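Local coordinates for UDP-glucose 4-epimerase (Campylobacter jejuni subsp. jejuni serotype O:2, PDB 7K3P), which interconverts UDP-glucose and UDP-galactose, and probably their N-acetylated counterparts, by NAD-dependent epimerisation at C4 of the sugar, at residues T210-G222 and V283-F295. The protein carries 2 engineered substitutions. Numbering follows the deposited sequence.
Sequences TLLIKVAAECAAG and VIEAMKKVSGVDF
Met287 packs against helix 212-220 as a knob into a hole formed by Ile213, Ala216, Ala217 and Ala220. The two helices run side by side, crossing at -36° with their axes 9.8 Å apart at closest approach, probably in the smaller C-terminal, substrate-binding domain of this short-chain dehydrogenase/reductase-type epimerase. No hydrogen bond links the segments, and the contact is apolar and largely buried. Methionine suits the hole because its flexible thioether can bend. With CG anti to the backbone N (chi1 -173°) and turns at the next two torsions, the side chain of Met287 sets its CG 3.8 Å from Ala220 CB and its CE 4.0 Å from Ala217 CB. The alanines, with only a methyl each, give the knob its floor, and Cys334 of helix 330-343 also touches Met287.

One end of the interface is closed by branched aliphatics, whose paired methyls fill an apolar space well. Leu212 and Val283 meet tip to tip, tightly, with Leu212 CD2 only 3.4 Å from Val283 CG2, while Ile213 crosses Val283 at about a right angle.

At the other end, aromatic packing takes over, the flat ring of Phe295 offering two faces. Small Cys219 can come close: its CB lies over one face in a CH-pi contact, 3.9 Å from the centroid, and Cys219 SG lies obliquely to the ring. The aliphatic CE of Lys288 covers the opposite face, leaving NZ to form a salt bridge with Asp294. Strand 226-230 adds Leu227, which touches both Cys219 and Phe295.

The chain leaves helix 283-291 through Gly292, whose positive phi suits glycine, and Ser291 makes an ST turn: its OG accepts from Val293 N at 3.0 Å and donates to Met287 O at 2.8 Å, approaching from the face opposite Ser291 N.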
ATOM      1  N   THR A 210       4.180 -24.571  -5.919  1.00 27.59           N
ATOM      2  CA  THR A 210       3.916 -24.149  -4.542  1.00 28.89           C
ATOM      3  C   THR A 210       2.569 -24.699  -4.061  1.00 27.54           C
ATOM      4  O   THR A 210       2.304 -24.739  -2.857  1.00 28.19           O
ATOM      5  CB  THR A 210       3.925 -22.614  -4.405  1.00 30.01           C
ATOM      6  OG1 THR A 210       3.215 -22.051  -5.511  1.00 29.33           O
ATOM      7  CG2 THR A 210       5.340 -22.083  -4.420  1.00 23.81           C
ATOM      8  N   LEU A 211       1.732 -25.135  -5.004  1.00 27.74           N
ATOM      9  CA  LEU A 211       0.409 -25.683  -4.689  1.00 25.59           C
ATOM     10  C   LEU A 211       0.413 -27.211  -4.812  1.00 33.14           C
ATOM     11  O   LEU A 211      -0.652 -27.837  -4.917  1.00 30.19           O
ATOM     12  CB  LEU A 211      -0.648 -25.087  -5.626  1.00 26.72           C
ATOM     13  CG  LEU A 211      -0.929 -23.591  -5.465  1.00 32.48           C
ATOM     14  CD1 LEU A 211      -1.754 -23.024  -6.634  1.00 35.56           C
ATOM     15  CD2 LEU A 211      -1.659 -23.381  -4.159  1.00 30.99           C
ATOM     16  N   LEU A 212       1.608 -27.801  -4.805  1.00 26.91           N
ATOM     17  CA  LEU A 212       1.763 -29.250  -5.019  1.00 31.86           C
ATOM     18  C   LEU A 212       0.938 -30.139  -4.074  1.00 31.93           C
ATOM     19  O   LEU A 212       0.307 -31.102  -4.510  1.00 32.94           O
ATOM     20  CB  LEU A 212       3.237 -29.645  -4.949  1.00 32.75           C
ATOM     21  CG  LEU A 212       3.486 -31.147  -4.753  1.00 35.21           C
ATOM     22  CD1 LEU A 212       3.097 -31.943  -5.988  1.00 34.69           C
ATOM     23  CD2 LEU A 212       4.926 -31.414  -4.368  1.00 37.49           C
ATOM     24  N   ILE A 213       0.944 -29.824  -2.783  1.00 32.62           N
ATOM     25  CA  ILE A 213       0.155 -30.613  -1.837  1.00 34.47           C
ATOM     26  C   ILE A 213      -1.353 -30.493  -2.105  1.00 35.40           C
ATOM     27  O   ILE A 213      -2.084 -31.488  -2.045  1.00 34.48           O
ATOM     28  CB  ILE A 213       0.472 -30.251  -0.387  1.00 34.31           C
ATOM     29  CG1 ILE A 213       1.948 -30.522  -0.101  1.00 35.54           C
ATOM     30  CG2 ILE A 213      -0.388 -31.063   0.562  1.00 38.64           C
ATOM     31  CD1 ILE A 213       2.225 -30.974   1.328  1.00 37.63           C
ATOM     32  N   LYS A 214      -1.815 -29.282  -2.408  1.00 33.10           N
ATOM     33  CA  LYS A 214      -3.227 -29.078  -2.734  1.00 34.82           C
ATOM     34  C   LYS A 214      -3.617 -29.914  -3.964  1.00 34.85           C
ATOM     35  O   LYS A 214      -4.620 -30.628  -3.950  1.00 37.27           O
ATOM     36  CB  LYS A 214      -3.525 -27.589  -2.955  1.00 36.74           C
ATOM     37  CG  LYS A 214      -4.988 -27.263  -3.275  1.00 37.47           C
ATOM     38  CD  LYS A 214      -5.920 -27.610  -2.115  1.00 37.26           C
ATOM     39  CE  LYS A 214      -7.327 -27.051  -2.338  1.00 38.31           C
ATOM     40  NZ  LYS A 214      -8.238 -27.392  -1.200  1.00 41.27           N
ATOM     41  N   VAL A 215      -2.803 -29.844  -5.013  1.00 32.11           N
ATOM     42  CA  VAL A 215      -3.052 -30.611  -6.235  1.00 36.62           C
ATOM     43  C   VAL A 215      -3.045 -32.122  -5.963  1.00 35.75           C
ATOM     44  O   VAL A 215      -3.923 -32.860  -6.423  1.00 37.01           O
ATOM     45  CB  VAL A 215      -2.001 -30.273  -7.317  1.00 35.72           C
ATOM     46  CG1 VAL A 215      -2.063 -31.267  -8.468  1.00 36.54           C
ATOM     47  CG2 VAL A 215      -2.192 -28.859  -7.817  1.00 34.01           C
ATOM     48  N   ALA A 216      -2.048 -32.576  -5.215  1.00 32.82           N
ATOM     49  CA  ALA A 216      -1.956 -33.985  -4.846  1.00 35.31           C
ATOM     50  C   ALA A 216      -3.209 -34.428  -4.081  1.00 37.57           C
ATOM     51  O   ALA A 216      -3.768 -35.486  -4.356  1.00 38.69           O
ATOM     52  CB  ALA A 216      -0.703 -34.235  -4.021  1.00 32.25           C
ATOM     53  N   ALA A 217      -3.638 -33.610  -3.125  1.00 34.64           N
ATOM     54  CA  ALA A 217      -4.857 -33.861  -2.359  1.00 36.20           C
ATOM     55  C   ALA A 217      -6.102 -33.884  -3.253  1.00 42.59           C
ATOM     56  O   ALA A 217      -6.988 -34.746  -3.088  1.00 38.56           O
ATOM     57  CB  ALA A 217      -5.014 -32.819  -1.244  1.00 35.01           C
ATOM     58  N   GLU A 218      -6.173 -32.942  -4.196  1.00 39.91           N
ATOM     59  CA  GLU A 218      -7.305 -32.877  -5.127  1.00 41.45           C
ATOM     60  C   GLU A 218      -7.398 -34.137  -5.999  1.00 42.19           C
ATOM     61  O   GLU A 218      -8.494 -34.641  -6.257  1.00 41.24           O
ATOM     62  CB  GLU A 218      -7.239 -31.608  -5.999  1.00 40.14           C
ATOM     63  CG  GLU A 218      -7.592 -30.296  -5.275  1.00 40.43           C
ATOM     64  CD  GLU A 218      -7.402 -29.061  -6.160  1.00 42.43           C
ATOM     65  OE1 GLU A 218      -6.728 -29.172  -7.211  1.00 42.61           O
ATOM     66  OE2 GLU A 218      -7.919 -27.980  -5.807  1.00 42.23           O
ATOM     67  N   CYS A 219      -6.248 -34.638  -6.450  1.00 39.21           N
ATOM     68  CA  CYS A 219      -6.202 -35.876  -7.240  1.00 45.15           C
ATOM     69  C   CYS A 219      -6.630 -37.079  -6.403  1.00 43.88           C
ATOM     70  O   CYS A 219      -7.413 -37.913  -6.848  1.00 44.13           O
ATOM     71  CB  CYS A 219      -4.793 -36.128  -7.794  1.00 40.74           C
ATOM     72  SG  CYS A 219      -4.276 -35.008  -9.114  1.00 43.14           S
ATOM     73  N   ALA A 220      -6.085 -37.161  -5.193  1.00 43.42           N
ATOM     74  CA  ALA A 220      -6.377 -38.262  -4.284  1.00 44.24           C
ATOM     75  C   ALA A 220      -7.850 -38.282  -3.893  1.00 49.33           C
ATOM     76  O   ALA A 220      -8.400 -39.339  -3.590  1.00 49.49           O
ATOM     77  CB  ALA A 220      -5.501 -38.179  -3.047  1.00 41.19           C
ATOM     78  N   ALA A 221      -8.489 -37.116  -3.895  1.00 45.96           N
ATOM     79  CA  ALA A 221      -9.896 -37.039  -3.522  1.00 44.58           C
ATOM     80  C   ALA A 221     -10.824 -37.219  -4.729  1.00 46.71           C
ATOM     81  O   ALA A 221     -12.046 -37.113  -4.599  1.00 45.95           O
ATOM     82  CB  ALA A 221     -10.189 -35.733  -2.805  1.00 40.93           C
ATOM     83  N   GLY A 222     -10.243 -37.497  -5.893  1.00 44.05           N
ATOM     84  CA  GLY A 222     -11.023 -37.715  -7.101  1.00 45.18           C
ATOM     85  C   GLY A 222     -11.564 -36.437  -7.707  1.00 46.91           C
ATOM     86  O   GLY A 222     -12.476 -36.474  -8.540  1.00 45.91           O
ATOM     87  N   VAL A 283       5.976 -35.936  -2.239  1.00 31.26           N
ATOM     88  CA  VAL A 283       4.586 -35.605  -1.961  1.00 29.90           C
ATOM     89  C   VAL A 283       3.628 -36.589  -2.633  1.00 33.56           C
ATOM     90  O   VAL A 283       2.621 -36.999  -2.046  1.00 34.16           O
ATOM     91  CB  VAL A 283       4.258 -34.150  -2.382  1.00 30.04           C
ATOM     92  CG1 VAL A 283       2.767 -33.897  -2.315  1.00 30.22           C
ATOM     93  CG2 VAL A 283       5.025 -33.162  -1.487  1.00 29.91           C
ATOM     94  N   ILE A 284       3.939 -36.976  -3.862  1.00 32.52           N
ATOM     95  CA  ILE A 284       3.100 -37.946  -4.562  1.00 34.85           C
ATOM     96  C   ILE A 284       3.087 -39.283  -3.823  1.00 37.29           C
ATOM     97  O   ILE A 284       2.015 -39.821  -3.517  1.00 37.61           O
ATOM     98  CB  ILE A 284       3.555 -38.138  -6.016  1.00 35.13           C
ATOM     99  CG1 ILE A 284       3.191 -36.896  -6.835  1.00 35.31           C
ATOM    100  CG2 ILE A 284       2.915 -39.390  -6.611  1.00 36.07           C
ATOM    101  CD1 ILE A 284       3.926 -36.785  -8.155  1.00 40.24           C
ATOM    102  N   GLU A 285       4.275 -39.805  -3.518  1.00 34.72           N
ATOM    103  CA  GLU A 285       4.391 -41.067  -2.779  1.00 37.77           C
ATOM    104  C   GLU A 285       3.635 -41.005  -1.445  1.00 39.88           C
ATOM    105  O   GLU A 285       2.809 -41.870  -1.148  1.00 38.74           O
ATOM    106  CB  GLU A 285       5.864 -41.438  -2.546  1.00 39.00           C
ATOM    107  CG  GLU A 285       6.089 -42.920  -2.170  1.00 48.04           C
ATOM    108  CD  GLU A 285       7.508 -43.218  -1.660  1.00 55.60           C
ATOM    109  OE1 GLU A 285       7.656 -43.546  -0.461  1.00 58.96           O
ATOM    110  OE2 GLU A 285       8.471 -43.140  -2.456  1.00 59.68           O
ATOM    111  N   ALA A 286       3.912 -39.971  -0.652  1.00 37.69           N
ATOM    112  CA  ALA A 286       3.218 -39.771   0.619  1.00 38.08           C
ATOM    113  C   ALA A 286       1.696 -39.652   0.468  1.00 38.73           C
ATOM    114  O   ALA A 286       0.946 -40.281   1.212  1.00 41.67           O
ATOM    115  CB  ALA A 286       3.782 -38.555   1.352  1.00 35.12           C
ATOM    116  N   MET A 287       1.227 -38.845  -0.478  1.00 34.61           N
ATOM    117  CA  MET A 287      -0.217 -38.683  -0.644  1.00 35.78           C
ATOM    118  C   MET A 287      -0.890 -40.002  -1.028  1.00 40.59           C
ATOM    119  O   MET A 287      -1.974 -40.330  -0.518  1.00 39.84           O
ATOM    120  CB  MET A 287      -0.549 -37.601  -1.676  1.00 36.29           C
ATOM    121  CG  MET A 287      -2.040 -37.275  -1.748  1.00 36.64           C
ATOM    122  SD  MET A 287      -2.704 -36.609  -0.187  1.00 39.65           S
ATOM    123  CE  MET A 287      -1.854 -35.019  -0.119  1.00 34.74           C
ATOM    124  N   LYS A 288      -0.247 -40.757  -1.920  1.00 38.01           N
ATOM    125  CA  LYS A 288      -0.788 -42.040  -2.361  1.00 39.85           C
ATOM    126  C   LYS A 288      -0.864 -43.034  -1.197  1.00 42.69           C
ATOM    127  O   LYS A 288      -1.886 -43.696  -0.990  1.00 43.84           O
ATOM    128  CB  LYS A 288       0.028 -42.610  -3.535  1.00 36.86           C
ATOM    129  CG  LYS A 288      -0.210 -41.875  -4.862  1.00 39.13           C
ATOM    130  CD  LYS A 288       0.526 -42.508  -6.059  1.00 39.01           C
ATOM    131  CE  LYS A 288      -0.146 -42.054  -7.362  1.00 43.06           C
ATOM    132  NZ  LYS A 288       0.475 -42.577  -8.612  1.00 39.29           N
ATOM    133  N   LYS A 289       0.218 -43.116  -0.430  1.00 39.87           N
ATOM    134  CA  LYS A 289       0.306 -44.045   0.695  1.00 41.07           C
ATOM    135  C   LYS A 289      -0.745 -43.757   1.765  1.00 46.23           C
ATOM    136  O   LYS A 289      -1.389 -44.666   2.299  1.00 42.56           O
ATOM    137  CB  LYS A 289       1.702 -43.980   1.321  1.00 40.18           C
ATOM    138  CG  LYS A 289       1.822 -44.779   2.607  1.00 45.07           C
ATOM    139  CD  LYS A 289       3.210 -44.652   3.221  1.00 45.45           C
ATOM    140  CE  LYS A 289       3.259 -45.359   4.571  1.00 46.08           C
ATOM    141  NZ  LYS A 289       4.613 -45.314   5.176  1.00 42.07           N
ATOM    142  N   VAL A 290      -0.915 -42.473   2.060  1.00 43.48           N
ATOM    143  CA  VAL A 290      -1.783 -42.014   3.135  1.00 42.60           C
ATOM    144  C   VAL A 290      -3.264 -42.042   2.763  1.00 44.86           C
ATOM    145  O   VAL A 290      -4.129 -42.169   3.631  1.00 44.41           O
ATOM    146  CB  VAL A 290      -1.363 -40.590   3.562  1.00 43.75           C
ATOM    147  CG1 VAL A 290      -2.544 -39.633   3.522  1.00 41.44           C
ATOM    148  CG2 VAL A 290      -0.691 -40.625   4.915  1.00 40.48           C
ATOM    149  N   SER A 291      -3.558 -41.928   1.471  1.00 41.34           N
ATOM    150  CA  SER A 291      -4.943 -41.929   1.015  1.00 41.82           C
ATOM    151  C   SER A 291      -5.388 -43.297   0.504  1.00 46.49           C
ATOM    152  O   SER A 291      -6.588 -43.587   0.464  1.00 43.08           O
ATOM    153  CB  SER A 291      -5.140 -40.911  -0.108  1.00 43.17           C
ATOM    154  OG  SER A 291      -4.492 -41.345  -1.292  1.00 44.83           O
ATOM    155  N   GLY A 292      -4.428 -44.121   0.087  1.00 43.80           N
ATOM    156  CA  GLY A 292      -4.742 -45.394  -0.543  1.00 45.18           C
ATOM    157  C   GLY A 292      -5.226 -45.248  -1.978  1.00 50.20           C
ATOM    158  O   GLY A 292      -5.712 -46.209  -2.582  1.00 45.30           O
ATOM    159  N   VAL A 293      -5.090 -44.042  -2.527  1.00 47.32           N
ATOM    160  CA  VAL A 293      -5.543 -43.763  -3.883  1.00 44.80           C
ATOM    161  C   VAL A 293      -4.350 -43.674  -4.811  1.00 50.01           C
ATOM    162  O   VAL A 293      -3.488 -42.809  -4.637  1.00 44.80           O
ATOM    163  CB  VAL A 293      -6.310 -42.436  -3.966  1.00 47.21           C
ATOM    164  CG1 VAL A 293      -6.745 -42.170  -5.403  1.00 47.27           C
ATOM    165  CG2 VAL A 293      -7.511 -42.457  -3.045  1.00 45.58           C
ATOM    166  N   ASP A 294      -4.301 -44.572  -5.792  1.00 48.72           N
ATOM    167  CA  ASP A 294      -3.247 -44.554  -6.794  1.00 47.25           C
ATOM    168  C   ASP A 294      -3.673 -43.663  -7.964  1.00 49.43           C
ATOM    169  O   ASP A 294      -3.898 -44.145  -9.078  1.00 48.82           O
ATOM    170  CB  ASP A 294      -2.959 -45.980  -7.274  1.00 50.55           C
ATOM    171  CG  ASP A 294      -1.751 -46.058  -8.183  1.00 55.90           C
ATOM    172  OD1 ASP A 294      -0.946 -45.094  -8.186  1.00 53.29           O
ATOM    173  OD2 ASP A 294      -1.606 -47.089  -8.886  1.00 54.27           O
ATOM    174  N   PHE A 295      -3.783 -42.359  -7.705  1.00 46.35           N
ATOM    175  CA  PHE A 295      -4.247 -41.408  -8.720  1.00 45.73           C
ATOM    176  C   PHE A 295      -3.263 -41.301  -9.877  1.00 41.44           C
ATOM    177  O   PHE A 295      -2.102 -41.695  -9.753  1.00 40.83           O
ATOM    178  CB  PHE A 295      -4.520 -40.022  -8.108  1.00 45.15           C
ATOM    179  CG  PHE A 295      -3.338 -39.421  -7.396  1.00 43.20           C
ATOM    180  CD1 PHE A 295      -2.370 -38.711  -8.100  1.00 42.47           C
ATOM    181  CD2 PHE A 295      -3.197 -39.561  -6.019  1.00 42.86           C
ATOM    182  CE1 PHE A 295      -1.277 -38.157  -7.444  1.00 40.49           C
ATOM    183  CE2 PHE A 295      -2.111 -39.013  -5.355  1.00 41.80           C
ATOM    184  CZ  PHE A 295      -1.148 -38.311  -6.068  1.00 43.28           C
TER